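Side-chain contact in hypothetical protein (Sus scrofa, PDB 3WOC), which binds heparin as a prostate-derived jacalin-like glycoprotein of boar sperm and is probably involved in sperm capacitation: residues Q41-G45 with S46-E50. Numbering follows the deposited sequence.
Sequences QVRYG and SSWSE
R43 and W48 pack side by side on one face of a tight beta hairpin, where strands 37-44 and 47-53 meet at the edge of one four-stranded sheet of the jacalin-like beta-prism. A type II' turn from Y44 to S47 reverses the chain, with G45 at positive phi (67°). The Y44–S47 pair is hydrogen-bonded both ways: Y44 N to S47 O at 2.9 Å and S47 N to Y44 O at 3.0 Å. R43 and W48 form the next, non-hydrogen-bonded pair. Here R43 CB sits over the six-membered ring of W48, 3.6 Å from its centroid, a CH-pi contact, while CD reaches NE1 of the same indole at 3.6 Å. The R43 chain runs extended across the indole, then bends at chi3 (61°), and its NE hydrogen-bonds to T25 OG1 on strand 24-31; R28 adds a cation-pi contact to W48. Beyond this pair, S49 replaces a backbone partner with its side chain: V42 N donates almost straight (171°) to S49 OG at 3.0 Å, and S49 N returns a bond to V42 O at 2.8 Å. Q41, extended along its side chain, sends NE2 to S49 O at 2.6 Å, nearly in line with that carbonyl. Thus serine hydroxyl and glutamine amide prolong the hairpin's polar ladder as its two strands move apart, while the aliphatic part of R43 packs on the indole and its charged end ties the hairpin to strand 24-31.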
loop_
_atom_site.group_PDB
_atom_site.type_symbol
_atom_site.label_atom_id
_atom_site.label_comp_id
_atom_site.label_asym_id
_atom_site.label_seq_id
_atom_site.Cartn_x
_atom_site.Cartn_y
_atom_site.Cartn_z
ATOM N N GLN A 41 -3.470 -4.179 -3.357
ATOM C CA GLN A 41 -4.275 -5.229 -2.771
ATOM C C GLN A 41 -3.467 -5.823 -1.624
ATOM O O GLN A 41 -2.258 -6.035 -1.743
ATOM C CB GLN A 41 -4.608 -6.287 -3.823
ATOM C CG GLN A 41 -5.928 -6.999 -3.594
ATOM C CD GLN A 41 -6.397 -7.805 -4.801
ATOM O OE1 GLN A 41 -5.809 -7.737 -5.883
ATOM N NE2 GLN A 41 -7.463 -8.571 -4.615
ATOM N N VAL A 42 -4.136 -6.065 -0.505
ATOM C CA VAL A 42 -3.480 -6.585 0.687
ATOM C C VAL A 42 -4.104 -7.925 1.084
ATOM O O VAL A 42 -5.324 -8.071 1.075
ATOM C CB VAL A 42 -3.506 -5.536 1.848
ATOM C CG1 VAL A 42 -4.877 -4.905 1.992
ATOM C CG2 VAL A 42 -3.040 -6.131 3.171
ATOM N N ARG A 43 -3.263 -8.906 1.400
ATOM C CA ARG A 43 -3.755 -10.216 1.831
ATOM C C ARG A 43 -3.745 -10.354 3.347
ATOM O O ARG A 43 -2.703 -10.206 3.986
ATOM C CB ARG A 43 -2.953 -11.350 1.192
ATOM C CG ARG A 43 -3.615 -12.721 1.317
ATOM C CD ARG A 43 -2.759 -13.810 0.703
ATOM N NE ARG A 43 -1.459 -13.914 1.360
ATOM C CZ ARG A 43 -0.577 -14.888 1.147
ATOM N NH1 ARG A 43 -0.850 -15.866 0.292
ATOM N NH2 ARG A 43 0.579 -14.886 1.802
ATOM N N TYR A 44 -4.922 -10.630 3.905
ATOM C CA TYR A 44 -5.081 -10.882 5.334
ATOM C C TYR A 44 -5.331 -12.373 5.527
ATOM O O TYR A 44 -6.350 -12.905 5.075
ATOM C CB TYR A 44 -6.251 -10.075 5.906
ATOM C CG TYR A 44 -6.157 -8.576 5.710
ATOM C CD1 TYR A 44 -5.355 -7.791 6.537
ATOM C CD2 TYR A 44 -6.889 -7.941 4.709
ATOM C CE1 TYR A 44 -5.272 -6.413 6.366
ATOM C CE2 TYR A 44 -6.817 -6.564 4.529
ATOM C CZ TYR A 44 -6.007 -5.805 5.360
ATOM O OH TYR A 44 -5.932 -4.439 5.184
ATOM N N GLY A 45 -4.396 -13.044 6.194
ATOM C CA GLY A 45 -4.411 -14.502 6.284
ATOM C C GLY A 45 -4.147 -15.106 4.918
ATOM O O GLY A 45 -3.030 -15.028 4.401
ATOM N N SER A 46 -5.185 -15.696 4.332
ATOM C CA SER A 46 -5.112 -16.220 2.967
ATOM C C SER A 46 -6.051 -15.468 2.020
ATOM O O SER A 46 -6.059 -15.726 0.811
ATOM C CB SER A 46 -5.408 -17.723 2.947
ATOM O OG SER A 46 -6.624 -18.018 3.612
ATOM N N SER A 47 -6.823 -14.531 2.573
ATOM C CA SER A 47 -7.792 -13.753 1.800
ATOM C C SER A 47 -7.256 -12.396 1.334
ATOM O O SER A 47 -6.997 -11.497 2.147
ATOM C CB SER A 47 -9.088 -13.560 2.595
ATOM O OG SER A 47 -9.774 -14.788 2.751
ATOM N N TRP A 48 -7.093 -12.267 0.018
ATOM C CA TRP A 48 -6.755 -10.997 -0.614
ATOM C C TRP A 48 -7.927 -10.033 -0.498
ATOM O O TRP A 48 -9.089 -10.439 -0.598
ATOM C CB TRP A 48 -6.399 -11.201 -2.088
ATOM C CG TRP A 48 -5.025 -11.756 -2.318
ATOM C CD1 TRP A 48 -4.704 -13.043 -2.644
ATOM C CD2 TRP A 48 -3.785 -11.039 -2.249
ATOM N NE1 TRP A 48 -3.340 -13.175 -2.778
ATOM C CE2 TRP A 48 -2.751 -11.961 -2.540
ATOM C CE3 TRP A 48 -3.444 -9.709 -1.965
ATOM C CZ2 TRP A 48 -1.399 -11.595 -2.555
ATOM C CZ3 TRP A 48 -2.098 -9.346 -1.978
ATOM C CH2 TRP A 48 -1.094 -10.287 -2.276
ATOM N N SER A 49 -7.617 -8.758 -0.291
ATOM C CA SER A 49 -8.635 -7.719 -0.158
ATOM C C SER A 49 -9.250 -7.336 -1.507
ATOM O O SER A 49 -8.882 -7.873 -2.550
ATOM C CB SER A 49 -8.037 -6.477 0.510
ATOM O OG SER A 49 -7.093 -5.841 -0.338
ATOM N N GLU A 50 -10.203 -6.408 -1.459
ATOM C CA GLU A 50 -10.710 -5.725 -2.641
ATOM C C GLU A 50 -9.572 -4.940 -3.310
ATOM O O GLU A 50 -8.634 -4.495 -2.640
ATOM C CB GLU A 50 -11.835 -4.775 -2.223
ATOM C CG GLU A 50 -12.524 -4.016 -3.352
ATOM C CD GLU A 50 -13.405 -2.883 -2.845
ATOM O OE1 GLU A 50 -13.576 -1.887 -3.585
ATOM O OE2 GLU A 50 -13.921 -2.984 -1.708
#